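Local coordinates for protein UDP-4-amino-4,6-dideoxy-N-acetyl-beta-L-altrosamine transaminase (Helicobacter pylori, PDB 2FNU) that catalyses the PLP-dependent transamination of a UDP-linked 4-keto sugar, the second step in making pseudaminic acid, the sialic-acid-like sugar that modifies flagellin, at residues B[52-57]-B[227-232]; B[175-180]-B[192-197]; B[205-210]-B[223-228]. One frame throughout, in Å; residues are numbered along the deposited sequence.

Interaction 1 (B[52-57]-B[227-232]); sequences VFNSAT and HNFRLN. With PMP (4'-deoxy-4'-aminopyridoxal-5'-phosphate), chain E; PMP (4'-deoxy-4'-aminopyridoxal-5'-phosphate), chain C.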
loop_
_atom_site.group_PDB
_atom_site.type_symbol
_atom_site.label_atom_id
_atom_site.label_comp_id
_atom_site.label_asym_id
_atom_site.label_seq_id
_atom_site.Cartn_x
_atom_site.Cartn_y
_atom_site.Cartn_z
ATOM N N VAL B 52 -8.401 -3.357 -7.617
ATOM C CA VAL B 52 -7.256 -2.451 -7.658
ATOM C C VAL B 52 -6.633 -2.305 -6.272
ATOM O O VAL B 52 -7.323 -2.431 -5.240
ATOM C CB VAL B 52 -7.600 -1.073 -8.272
ATOM C CG1 VAL B 52 -7.999 -1.225 -9.740
ATOM C CG2 VAL B 52 -8.747 -0.419 -7.513
ATOM N N PHE B 53 -5.314 -2.078 -6.263
ATOM C CA PHE B 53 -4.474 -2.128 -5.049
ATOM C C PHE B 53 -3.536 -0.936 -5.047
ATOM O O PHE B 53 -3.367 -0.286 -6.096
ATOM C CB PHE B 53 -3.596 -3.389 -5.069
ATOM C CG PHE B 53 -4.349 -4.667 -4.856
ATOM C CD1 PHE B 53 -4.408 -5.256 -3.605
ATOM C CD2 PHE B 53 -5.012 -5.277 -5.919
ATOM C CE1 PHE B 53 -5.118 -6.440 -3.409
ATOM C CE2 PHE B 53 -5.721 -6.451 -5.732
ATOM C CZ PHE B 53 -5.778 -7.039 -4.479
ATOM N N ASN B 54 -2.883 -0.672 -3.904
ATOM C CA ASN B 54 -1.987 0.478 -3.823
ATOM C C ASN B 54 -0.739 0.341 -4.705
ATOM O O ASN B 54 -0.082 1.323 -5.017
ATOM C CB ASN B 54 -1.561 0.744 -2.370
ATOM C CG ASN B 54 -0.567 -0.265 -1.867
ATOM O OD1 ASN B 54 0.671 -0.002 -1.846
ATOM N ND2 ASN B 54 -1.055 -1.426 -1.508
ATOM N N SER B 55 -0.383 -0.895 -5.035
ATOM C CA SER B 55 0.770 -1.174 -5.896
ATOM C C SER B 55 0.597 -2.571 -6.506
ATOM O O SER B 55 -0.160 -3.392 -5.966
ATOM C CB SER B 55 2.086 -1.141 -5.116
ATOM O OG SER B 55 2.131 -2.210 -4.176
ATOM N N ALA B 56 1.332 -2.869 -7.594
ATOM C CA ALA B 56 1.298 -4.247 -8.101
ATOM C C ALA B 56 1.971 -5.234 -7.148
ATOM O O ALA B 56 1.654 -6.422 -7.170
ATOM C CB ALA B 56 1.907 -4.360 -9.506
ATOM N N THR B 57 2.926 -4.749 -6.344
ATOM C CA THR B 57 3.582 -5.635 -5.374
ATOM C C THR B 57 2.558 -6.106 -4.325
ATOM O O THR B 57 2.548 -7.283 -3.945
ATOM C CB THR B 57 4.778 -4.938 -4.728
ATOM O OG1 THR B 57 5.654 -4.516 -5.765
ATOM C CG2 THR B 57 5.546 -5.889 -3.834
ATOM N N HIS B 227 -5.207 -6.730 5.066
ATOM C CA HIS B 227 -4.297 -5.593 5.181
ATOM C C HIS B 227 -5.045 -4.334 4.762
ATOM O O HIS B 227 -6.272 -4.318 4.739
ATOM C CB HIS B 227 -3.083 -5.843 4.272
ATOM C CG HIS B 227 -2.247 -7.011 4.701
ATOM N ND1 HIS B 227 -1.028 -6.851 5.316
ATOM C CD2 HIS B 227 -2.442 -8.355 4.598
ATOM C CE1 HIS B 227 -0.513 -8.035 5.599
ATOM N NE2 HIS B 227 -1.349 -8.966 5.177
ATOM N N ASN B 228 -4.326 -3.251 4.486
ATOM C CA ASN B 228 -4.957 -2.105 3.818
ATOM C C ASN B 228 -4.086 -1.779 2.619
ATOM O O ASN B 228 -3.117 -1.006 2.726
ATOM C CB ASN B 228 -5.081 -0.875 4.741
ATOM C CG ASN B 228 -5.680 0.343 4.038
ATOM O OD1 ASN B 228 -5.929 1.388 4.677
ATOM N ND2 ASN B 228 -5.900 0.239 2.747
ATOM N N PHE B 229 -4.414 -2.452 1.512
ATOM C CA PHE B 229 -3.757 -2.249 0.221
ATOM C C PHE B 229 -4.711 -1.539 -0.746
ATOM O O PHE B 229 -4.630 -1.716 -1.957
ATOM C CB PHE B 229 -3.343 -3.597 -0.383
ATOM C CG PHE B 229 -2.367 -4.391 0.456
ATOM C CD1 PHE B 229 -1.423 -3.767 1.275
ATOM C CD2 PHE B 229 -2.337 -5.777 0.331
ATOM C CE1 PHE B 229 -0.505 -4.528 2.015
ATOM C CE2 PHE B 229 -1.426 -6.542 1.067
ATOM C CZ PHE B 229 -0.504 -5.924 1.890
ATOM N N ARG B 230 -5.629 -0.740 -0.213
ATOM C CA ARG B 230 -6.646 -0.120 -1.066
ATOM C C ARG B 230 -6.043 0.957 -1.954
ATOM O O ARG B 230 -5.049 1.619 -1.589
ATOM C CB ARG B 230 -7.754 0.478 -0.203
ATOM C CG ARG B 230 -8.510 -0.570 0.625
ATOM C CD ARG B 230 -9.727 0.025 1.307
ATOM N NE ARG B 230 -9.374 1.109 2.239
ATOM C CZ ARG B 230 -9.450 1.043 3.570
ATOM N NH1 ARG B 230 -9.874 -0.060 4.199
ATOM N NH2 ARG B 230 -9.136 2.117 4.290
ATOM N N LEU B 231 -6.649 1.121 -3.133
ATOM C CA LEU B 231 -6.382 2.265 -3.988
ATOM C C LEU B 231 -7.430 3.328 -3.666
ATOM O O LEU B 231 -8.628 3.039 -3.656
ATOM C CB LEU B 231 -6.496 1.848 -5.455
ATOM C CG LEU B 231 -5.940 2.873 -6.464
ATOM C CD1 LEU B 231 -4.405 2.908 -6.384
ATOM C CD2 LEU B 231 -6.365 2.532 -7.890
ATOM N N ASN B 232 -6.993 4.557 -3.397
ATOM C CA ASN B 232 -7.965 5.579 -2.996
ATOM C C ASN B 232 -8.690 6.197 -4.197
ATOM O O ASN B 232 -8.424 5.831 -5.352
ATOM C CB ASN B 232 -7.283 6.640 -2.127
ATOM C CG ASN B 232 -6.136 7.323 -2.839
ATOM O OD1 ASN B 232 -4.960 7.189 -2.462
ATOM N ND2 ASN B 232 -6.464 8.029 -3.899
HETATM N N1 PMP E . 6.444 -6.878 -11.584
HETATM C C2 PMP E . 7.118 -6.282 -12.619
HETATM C C2A PMP E . 7.415 -7.100 -13.854
HETATM C C3 PMP E . 7.499 -4.938 -12.505
HETATM O O3 PMP E . 8.142 -4.314 -13.536
HETATM C C4 PMP E . 7.214 -4.207 -11.327
HETATM C C4A PMP E . 7.689 -2.782 -11.142
HETATM N N4A PMP E . 8.955 -2.530 -11.794
HETATM C C5 PMP E . 6.470 -4.824 -10.316
HETATM C C6 PMP E . 6.049 -6.140 -10.498
HETATM C C5A PMP E . 6.088 -4.093 -9.042
HETATM O O4P PMP E . 5.032 -3.211 -9.375
HETATM P P PMP E . 4.732 -1.930 -8.437
HETATM O O1P PMP E . 5.825 -0.931 -8.736
HETATM O O2P PMP E . 3.407 -1.413 -8.912
HETATM O O3P PMP E . 4.686 -2.368 -6.998
HETATM N N1 PMP C . -4.935 1.631 14.021
HETATM C C2 PMP C . -6.065 2.276 14.432
HETATM C C2A PMP C . -6.145 2.642 15.896
HETATM C C3 PMP C . -6.982 2.757 13.497
HETATM O O3 PMP C . -8.007 3.571 13.903
HETATM C C4 PMP C . -6.849 2.366 12.155
HETATM C C4A PMP C . -7.900 2.681 11.115
HETATM N N4A PMP C . -9.201 2.915 11.708
HETATM C C5 PMP C . -5.702 1.679 11.764
HETATM C C6 PMP C . -4.756 1.308 12.698
HETATM C C5A PMP C . -5.422 1.361 10.301
HETATM O O4P PMP C . -5.043 2.568 9.649
HETATM P P PMP C . -5.179 2.719 8.050
HETATM O O1P PMP C . -6.661 2.896 7.808
HETATM O O2P PMP C . -4.388 3.959 7.700
HETATM O O3P PMP C . -4.663 1.451 7.396
HETATM O O HOH W 1 -8.933 -0.515 -3.611
#
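L231 crosses obliquely over V52, its CB 3.8 Å from CG2 of V52; with CG anti to the backbone N (chi1 -167°), it also brings CD1 to 3.4 Å from the carbonyl oxygen F53 O. The contact lies at the end of strand 49-53, outermost in this chain's sheet in the fold-type-I PLP aminotransferase fold, where the chain turns into helix 56-66. F229 O holds the two backbones together. It accepts N54 N at 2.8 Å through a bent bond (133°), the donor standing above the carbonyl plane, and F53 CA lies 3.1 Å from the same oxygen in a CA-H...O contact. F229 CB meets the F53 ring at its edge, in plane, while H227 CB covers one face of the F229 ring. A water bridges V52 O and L231 N. Its CB directed away from 52-57, R230 uses NE in a salt bridge with E189 of the second subunit, close to that subunit's PMP. In this chain's site, S55 caps helix 56-66 through a bond from S58 N to its OG, and the helix start grips the PMP phosphate: A56 N donates to O2P, T57 N and T57 OG1 to O3P, the hydroxyl at 2.7 Å.

Interaction 2 (B[175-180]-B[192-197]); sequences SVFSFH and AVVTND. With UD1 (uridine-diphosphate-N-acetylglucosamine), chain F; PMP (4'-deoxy-4'-aminopyridoxal-5'-phosphate), chain E.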
loop_
_atom_site.group_PDB
_atom_site.type_symbol
_atom_site.label_atom_id
_atom_site.label_comp_id
_atom_site.label_asym_id
_atom_site.label_seq_id
_atom_site.Cartn_x
_atom_site.Cartn_y
_atom_site.Cartn_z
ATOM N N SER B 175 -4.103 -12.491 -13.289
ATOM C CA SER B 175 -3.018 -11.687 -13.841
ATOM C C SER B 175 -2.896 -10.372 -13.083
ATOM O O SER B 175 -3.894 -9.819 -12.627
ATOM C CB SER B 175 -3.282 -11.393 -15.316
ATOM O OG SER B 175 -3.438 -12.610 -16.057
ATOM N N VAL B 176 -1.670 -9.888 -12.965
ATOM C CA VAL B 176 -1.403 -8.645 -12.237
ATOM C C VAL B 176 -0.980 -7.568 -13.224
ATOM O O VAL B 176 -0.212 -7.844 -14.138
ATOM C CB VAL B 176 -0.302 -8.862 -11.186
ATOM C CG1 VAL B 176 0.234 -7.529 -10.622
ATOM C CG2 VAL B 176 -0.837 -9.795 -10.085
ATOM N N PHE B 177 -1.481 -6.341 -13.029
ATOM C CA PHE B 177 -0.999 -5.167 -13.763
ATOM C C PHE B 177 -0.469 -4.123 -12.787
ATOM O O PHE B 177 -0.908 -4.060 -11.644
ATOM C CB PHE B 177 -2.137 -4.551 -14.582
ATOM C CG PHE B 177 -2.660 -5.464 -15.664
ATOM C CD1 PHE B 177 -3.811 -6.215 -15.457
ATOM C CD2 PHE B 177 -1.988 -5.601 -16.862
ATOM C CE1 PHE B 177 -4.292 -7.071 -16.453
ATOM C CE2 PHE B 177 -2.458 -6.464 -17.868
ATOM C CZ PHE B 177 -3.609 -7.198 -17.665
ATOM N N SER B 178 0.455 -3.289 -13.251
ATOM C CA SER B 178 0.932 -2.177 -12.436
ATOM C C SER B 178 0.530 -0.861 -13.076
ATOM O O SER B 178 0.566 -0.719 -14.297
ATOM C CB SER B 178 2.468 -2.213 -12.328
ATOM O OG SER B 178 2.971 -1.068 -11.631
ATOM N N PHE B 179 0.216 0.121 -12.233
ATOM C CA PHE B 179 -0.112 1.487 -12.649
ATOM C C PHE B 179 0.889 2.448 -12.007
ATOM O O PHE B 179 0.584 3.621 -11.788
ATOM C CB PHE B 179 -1.541 1.864 -12.243
ATOM C CG PHE B 179 -2.567 0.830 -12.609
ATOM C CD1 PHE B 179 -3.409 0.318 -11.644
ATOM C CD2 PHE B 179 -2.680 0.362 -13.915
ATOM C CE1 PHE B 179 -4.367 -0.673 -11.958
ATOM C CE2 PHE B 179 -3.636 -0.610 -14.239
ATOM C CZ PHE B 179 -4.472 -1.120 -13.265
ATOM N N HIS B 180 2.093 1.954 -11.729
ATOM C CA HIS B 180 3.186 2.819 -11.298
ATOM C C HIS B 180 3.352 3.970 -12.294
ATOM O O HIS B 180 3.013 3.835 -13.481
ATOM C CB HIS B 180 4.481 2.015 -11.246
ATOM C CG HIS B 180 5.676 2.796 -10.782
ATOM N ND1 HIS B 180 6.501 3.489 -11.651
ATOM C CD2 HIS B 180 6.180 2.997 -9.540
ATOM C CE1 HIS B 180 7.466 4.075 -10.957
ATOM N NE2 HIS B 180 7.305 3.775 -9.677
ATOM N N ALA B 192 -3.317 -4.003 -10.027
ATOM C CA ALA B 192 -4.613 -4.696 -10.104
ATOM C C ALA B 192 -4.355 -6.181 -10.160
ATOM O O ALA B 192 -3.335 -6.612 -10.711
ATOM C CB ALA B 192 -5.400 -4.293 -11.341
ATOM N N VAL B 193 -5.289 -6.966 -9.618
ATOM C CA VAL B 193 -5.368 -8.391 -9.943
ATOM C C VAL B 193 -6.677 -8.564 -10.684
ATOM O O VAL B 193 -7.719 -8.095 -10.224
ATOM C CB VAL B 193 -5.384 -9.338 -8.727
ATOM C CG1 VAL B 193 -5.344 -10.814 -9.232
ATOM C CG2 VAL B 193 -4.234 -9.075 -7.771
ATOM N N VAL B 194 -6.606 -9.199 -11.848
ATOM C CA VAL B 194 -7.832 -9.568 -12.584
ATOM C C VAL B 194 -7.918 -11.084 -12.659
ATOM O O VAL B 194 -6.900 -11.798 -12.640
ATOM C CB VAL B 194 -7.935 -8.924 -13.988
ATOM C CG1 VAL B 194 -7.824 -7.389 -13.854
ATOM C CG2 VAL B 194 -6.859 -9.470 -14.920
ATOM N N THR B 195 -9.150 -11.584 -12.687
ATOM C CA THR B 195 -9.358 -13.038 -12.688
ATOM C C THR B 195 -10.743 -13.360 -13.209
ATOM O O THR B 195 -11.621 -12.507 -13.126
ATOM C CB THR B 195 -9.176 -13.648 -11.259
ATOM O OG1 THR B 195 -9.297 -15.072 -11.327
ATOM C CG2 THR B 195 -10.191 -13.106 -10.240
ATOM N N ASN B 196 -10.924 -14.583 -13.718
ATOM C CA ASN B 196 -12.268 -15.101 -14.040
ATOM C C ASN B 196 -12.775 -16.075 -12.965
ATOM O O ASN B 196 -13.826 -16.685 -13.133
ATOM C CB ASN B 196 -12.277 -15.766 -15.424
ATOM C CG ASN B 196 -12.028 -14.762 -16.550
ATOM O OD1 ASN B 196 -12.436 -13.597 -16.454
ATOM N ND2 ASN B 196 -11.353 -15.208 -17.624
ATOM N N ASP B 197 -12.030 -16.196 -11.864
ATOM C CA ASP B 197 -12.401 -17.063 -10.735
ATOM C C ASP B 197 -13.041 -16.233 -9.631
ATOM O O ASP B 197 -12.358 -15.475 -8.936
ATOM C CB ASP B 197 -11.142 -17.772 -10.215
ATOM C CG ASP B 197 -11.459 -18.864 -9.194
ATOM O OD1 ASP B 197 -12.057 -18.576 -8.137
ATOM O OD2 ASP B 197 -11.130 -20.033 -9.472
HETATM C "C1'" UD1 F . 11.564 -0.475 -10.711
HETATM C "C2'" UD1 F . 11.650 -1.293 -12.011
HETATM C "C3'" UD1 F . 10.411 -1.134 -12.886
HETATM C "C4'" UD1 F . 9.132 -1.303 -12.054
HETATM C "C5'" UD1 F . 9.115 -0.496 -10.742
HETATM C "C6'" UD1 F . 8.789 0.982 -10.973
HETATM C "C7'" UD1 F . 14.009 -1.580 -12.677
HETATM C "C8'" UD1 F . 15.212 -0.980 -13.354
HETATM N "N2'" UD1 F . 12.853 -0.911 -12.751
HETATM O "O1'" UD1 F . 11.747 0.916 -10.984
HETATM O "O3'" UD1 F . 10.416 -2.128 -13.937
HETATM O "O5'" UD1 F . 10.330 -0.672 -9.993
HETATM O "O7'" UD1 F . 14.100 -2.635 -12.096
HETATM N N1 UD1 F . 10.189 8.348 -13.139
HETATM C C2 UD1 F . 9.312 9.386 -13.513
HETATM N N3 UD1 F . 8.266 9.693 -12.729
HETATM C C4 UD1 F . 8.030 9.042 -11.581
HETATM C C5 UD1 F . 8.860 8.005 -11.154
HETATM C C6 UD1 F . 9.956 7.650 -11.930
HETATM O O2 UD1 F . 9.515 10.014 -14.581
HETATM O O4 UD1 F . 7.047 9.366 -10.889
HETATM C C1B UD1 F . 11.339 8.042 -14.014
HETATM C C2B UD1 F . 12.495 8.934 -13.581
HETATM O "O2'" UD1 F . 13.158 9.440 -14.743
HETATM C C3B UD1 F . 13.409 8.012 -12.804
HETATM C C4B UD1 F . 13.154 6.668 -13.454
HETATM O O4B UD1 F . 11.784 6.686 -13.871
HETATM O O3B UD1 F . 14.791 8.376 -12.892
HETATM C C5B UD1 F . 13.381 5.548 -12.458
HETATM O O5B UD1 F . 13.123 4.319 -13.121
HETATM P PA UD1 F . 13.710 2.954 -12.489
HETATM O O1A UD1 F . 13.139 1.787 -13.281
HETATM O O2A UD1 F . 15.216 3.107 -12.356
HETATM O O3A UD1 F . 12.997 3.081 -11.041
HETATM P PB UD1 F . 12.712 1.828 -10.059
HETATM O O1B UD1 F . 14.006 1.070 -9.803
HETATM O O2B UD1 F . 11.877 2.353 -8.901
HETATM N N1 PMP E . 6.444 -6.878 -11.584
HETATM C C2 PMP E . 7.118 -6.282 -12.619
HETATM C C2A PMP E . 7.415 -7.100 -13.854
HETATM C C3 PMP E . 7.499 -4.938 -12.505
HETATM O O3 PMP E . 8.142 -4.314 -13.536
HETATM C C4 PMP E . 7.214 -4.207 -11.327
HETATM C C4A PMP E . 7.689 -2.782 -11.142
HETATM N N4A PMP E . 8.955 -2.530 -11.794
HETATM C C5 PMP E . 6.470 -4.824 -10.316
HETATM C C6 PMP E . 6.049 -6.140 -10.498
HETATM C C5A PMP E . 6.088 -4.093 -9.042
HETATM O O4P PMP E . 5.032 -3.211 -9.375
HETATM P P PMP E . 4.732 -1.930 -8.437
HETATM O O1P PMP E . 5.825 -0.931 -8.736
HETATM O O2P PMP E . 3.407 -1.413 -8.912
HETATM O O3P PMP E . 4.686 -2.368 -6.998
#
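S178 OG donates to the PMP phosphate oxygen O2P at 2.8 Å, and two residues on, C6' of the bound UDP-sugar sits over the centre of the H180 ring, 3.4 Å from H180 CE1. One side chain thus touches the cofactor and the other the sugar. S178 OG stands anti to the backbone N (chi1 175°), which turns it to the phosphate, and it also accepts H180 N at 3.1 Å, forming an ST turn at the end of the strand. The imidazole is held at both nitrogens, ND1 by I182 N and NE2 by Q30 OE1 of the second subunit, which fixes its rotation.

Behind this shell, strand 175-178 pairs antiparallel with strand 192-195. S175 and V194 form one hydrogen-bonded pair, S175 N to V194 O at 3.0 Å and V194 N to S175 O at 2.9 Å, the latter nearly straight (169°) and almost along the C=O axis. F177 and A192 form the next, F177 N reaching A192 O at 3.0 Å, and V176 faces V193 between them in a non-hydrogen-bonded pair. On the face of F177 and A192, V194 CG2 abuts the edge of the F177 ring, 3.8 Å from CE1, and A192 CB meets F179 CE1 at 3.8 Å. The connection between the strands carries K183, the lysine to which PLP can be attached.

Helix 32-45 packs with L45 on F177 and V194 and with L41 on F179, and helix 56-66 lies on V176 and V193. Strands 150-154 and 49-53 flank the pair in the mixed sheet, while D197 caps the start of helix 198-208, whose M204 packs on V193.

Interaction 3 (B[205-210]-B[223-228]); sequences KLFRSH and KSIGHN. With PMP (4'-deoxy-4'-aminopyridoxal-5'-phosphate), chain C.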
loop_
_atom_site.group_PDB
_atom_site.type_symbol
_atom_site.label_atom_id
_atom_site.label_comp_id
_atom_site.label_asym_id
_atom_site.label_seq_id
_atom_site.Cartn_x
_atom_site.Cartn_y
_atom_site.Cartn_z
ATOM N N LYS B 205 -10.380 -9.771 -2.270
ATOM C CA LYS B 205 -11.065 -8.549 -1.890
ATOM C C LYS B 205 -11.049 -8.345 -0.376
ATOM O O LYS B 205 -10.760 -7.244 0.101
ATOM C CB LYS B 205 -12.494 -8.575 -2.444
ATOM C CG LYS B 205 -13.288 -7.297 -2.277
ATOM C CD LYS B 205 -14.677 -7.489 -2.915
ATOM C CE LYS B 205 -15.495 -6.219 -2.879
ATOM N NZ LYS B 205 -16.690 -6.377 -3.757
ATOM N N LEU B 206 -11.325 -9.403 0.381
ATOM C CA LEU B 206 -11.247 -9.301 1.839
ATOM C C LEU B 206 -9.804 -9.067 2.304
ATOM O O LEU B 206 -9.565 -8.268 3.229
ATOM C CB LEU B 206 -11.829 -10.548 2.494
ATOM C CG LEU B 206 -13.339 -10.679 2.325
ATOM C CD1 LEU B 206 -13.732 -12.117 2.564
ATOM C CD2 LEU B 206 -14.053 -9.723 3.300
ATOM N N PHE B 207 -8.855 -9.753 1.661
ATOM C CA PHE B 207 -7.434 -9.652 2.066
ATOM C C PHE B 207 -6.914 -8.234 1.883
ATOM O O PHE B 207 -6.034 -7.782 2.638
ATOM C CB PHE B 207 -6.615 -10.626 1.234
ATOM C CG PHE B 207 -5.189 -10.816 1.697
ATOM C CD1 PHE B 207 -4.144 -10.078 1.115
ATOM C CD2 PHE B 207 -4.877 -11.788 2.658
ATOM C CE1 PHE B 207 -2.816 -10.301 1.495
ATOM C CE2 PHE B 207 -3.569 -12.009 3.051
ATOM C CZ PHE B 207 -2.537 -11.261 2.471
ATOM N N ARG B 208 -7.453 -7.540 0.879
ATOM C CA ARG B 208 -7.075 -6.157 0.577
ATOM C C ARG B 208 -7.487 -5.160 1.672
ATOM O O ARG B 208 -6.912 -4.077 1.783
ATOM C CB ARG B 208 -7.698 -5.755 -0.765
ATOM C CG ARG B 208 -7.396 -4.316 -1.207
ATOM C CD ARG B 208 -8.071 -3.962 -2.541
ATOM N NE ARG B 208 -9.533 -4.001 -2.401
ATOM C CZ ARG B 208 -10.391 -3.785 -3.393
ATOM N NH1 ARG B 208 -9.956 -3.478 -4.623
ATOM N NH2 ARG B 208 -11.696 -3.850 -3.143
ATOM N N SER B 209 -8.524 -5.517 2.439
ATOM C CA SER B 209 -9.118 -4.581 3.396
ATOM C C SER B 209 -9.547 -5.294 4.679
ATOM O O SER B 209 -10.753 -5.475 4.958
ATOM C CB SER B 209 -10.296 -3.824 2.764
ATOM O OG SER B 209 -10.665 -2.681 3.537
ATOM N N HIS B 210 -8.543 -5.691 5.458
ATOM C CA HIS B 210 -8.719 -6.099 6.854
ATOM C C HIS B 210 -9.461 -7.399 7.139
ATOM O O HIS B 210 -9.631 -7.742 8.321
ATOM C CB HIS B 210 -9.389 -4.966 7.647
ATOM C CG HIS B 210 -8.682 -3.657 7.508
ATOM N ND1 HIS B 210 -7.386 -3.468 7.947
ATOM C CD2 HIS B 210 -9.076 -2.480 6.962
ATOM C CE1 HIS B 210 -7.016 -2.224 7.677
ATOM N NE2 HIS B 210 -8.021 -1.607 7.074
ATOM N N LYS B 223 -13.215 -13.075 9.692
ATOM C CA LYS B 223 -13.008 -14.538 9.720
ATOM C C LYS B 223 -11.603 -14.947 9.276
ATOM O O LYS B 223 -11.190 -16.110 9.444
ATOM C CB LYS B 223 -14.048 -15.245 8.843
ATOM C CG LYS B 223 -15.473 -14.930 9.238
ATOM C CD LYS B 223 -16.476 -15.690 8.362
ATOM C CE LYS B 223 -17.898 -15.412 8.826
ATOM N NZ LYS B 223 -18.916 -16.164 8.032
ATOM N N SER B 224 -10.856 -13.975 8.747
ATOM C CA SER B 224 -9.537 -14.186 8.180
ATOM C C SER B 224 -8.865 -12.816 8.126
ATOM O O SER B 224 -9.558 -11.776 8.114
ATOM C CB SER B 224 -9.688 -14.730 6.760
ATOM O OG SER B 224 -10.660 -13.950 6.062
ATOM N N ILE B 225 -7.529 -12.784 8.136
ATOM C CA ILE B 225 -6.855 -11.479 8.184
ATOM C C ILE B 225 -6.901 -10.770 6.834
ATOM O O ILE B 225 -7.194 -11.355 5.787
ATOM C CB ILE B 225 -5.355 -11.514 8.695
ATOM C CG1 ILE B 225 -4.466 -12.316 7.753
ATOM C CG2 ILE B 225 -5.221 -11.974 10.163
ATOM C CD1 ILE B 225 -3.920 -11.497 6.589
ATOM N N GLY B 226 -6.644 -9.471 6.887
ATOM C CA GLY B 226 -6.357 -8.724 5.682
ATOM C C GLY B 226 -5.524 -7.526 6.082
ATOM O O GLY B 226 -5.188 -7.334 7.266
ATOM N N HIS B 227 -5.207 -6.730 5.066
ATOM C CA HIS B 227 -4.297 -5.593 5.181
ATOM C C HIS B 227 -5.045 -4.334 4.762
ATOM O O HIS B 227 -6.272 -4.318 4.739
ATOM C CB HIS B 227 -3.083 -5.843 4.272
ATOM C CG HIS B 227 -2.247 -7.011 4.701
ATOM N ND1 HIS B 227 -1.028 -6.851 5.316
ATOM C CD2 HIS B 227 -2.442 -8.355 4.598
ATOM C CE1 HIS B 227 -0.513 -8.035 5.599
ATOM N NE2 HIS B 227 -1.349 -8.966 5.177
ATOM N N ASN B 228 -4.326 -3.251 4.486
ATOM C CA ASN B 228 -4.957 -2.105 3.818
ATOM C C ASN B 228 -4.086 -1.779 2.619
ATOM O O ASN B 228 -3.117 -1.006 2.726
ATOM C CB ASN B 228 -5.081 -0.875 4.741
ATOM C CG ASN B 228 -5.680 0.343 4.038
ATOM O OD1 ASN B 228 -5.929 1.388 4.677
ATOM N ND2 ASN B 228 -5.900 0.239 2.747
HETATM N N1 PMP C . -4.935 1.631 14.021
HETATM C C2 PMP C . -6.065 2.276 14.432
HETATM C C2A PMP C . -6.145 2.642 15.896
HETATM C C3 PMP C . -6.982 2.757 13.497
HETATM O O3 PMP C . -8.007 3.571 13.903
HETATM C C4 PMP C . -6.849 2.366 12.155
HETATM C C4A PMP C . -7.900 2.681 11.115
HETATM N N4A PMP C . -9.201 2.915 11.708
HETATM C C5 PMP C . -5.702 1.679 11.764
HETATM C C6 PMP C . -4.756 1.308 12.698
HETATM C C5A PMP C . -5.422 1.361 10.301
HETATM O O4P PMP C . -5.043 2.568 9.649
HETATM P P PMP C . -5.179 2.719 8.050
HETATM O O1P PMP C . -6.661 2.896 7.808
HETATM O O2P PMP C . -4.388 3.959 7.700
HETATM O O3P PMP C . -4.663 1.451 7.396
HETATM O O HOH W 2 -5.975 -5.528 9.181
#
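One face of the F207 ring has H227 CD2 3.5 Å above it, displaced toward the rim; the two ring planes are inclined at 47°, so the pair is oblique. I225 runs side by side with F207, its CD1 3.6 Å from F207 CE2. H227 also stacks with F229, and its NE2 is hydrogen-bonded to E93 of the second subunit. The H210 ring has H227 O over one face, 3.5 Å above the plane near the rim. At its edge lie a water, in plane and 2.8 Å from ND1, and O3P of the second subunit's PMP, a phosphate that N228, a substrate-binding residue, also approaches. That water donates to G226 O at 2.7 Å, while N228 CB lies beside the CE1 and NE2 end of the ring.

Here the C-terminal end of helix 198-208 is joined to the irregular loop preceding helix 233-244, at the dimer interface of a fold-type-I aminotransferase. H227 N donates to F207 O at 2.8 Å (160°), and H227 O returns the link by accepting H210 N at 2.7 Å, in the carbonyl plane on a lone pair. H210 takes a positive phi (69°). G226 CA lies 3.2 Å from F207 O; a CB there would clash with L206 O, F207 O and H210 N. R208 turns away to a salt bridge with E38. F84 of the second subunit meets the H210 ring edge-to-face.

Interactions 1 and 2 have centres about 11 Å apart and meet in one sheet, where strands 49-53 and 191-195 are neighbours; F53 packs on V193, and A56 on V176 and S178, and both grip the phosphate of the same PMP. Interaction 3 lies about 11 Å from interaction 1, between centres; R208 donates to V52 O and R230 to S209 OG. Interactions 2 and 3, about 17 Å apart between centres, do not touch but follow in series through helix 198-208. Interaction 2 falls wholly between the two segments of interaction 1, while interaction 3 ends on the same stretch as it, sharing H227 and N228. In space, interaction 1 lies between the other two and touches both cofactors, interaction 2 only this chain's and interaction 3 only the second subunit's.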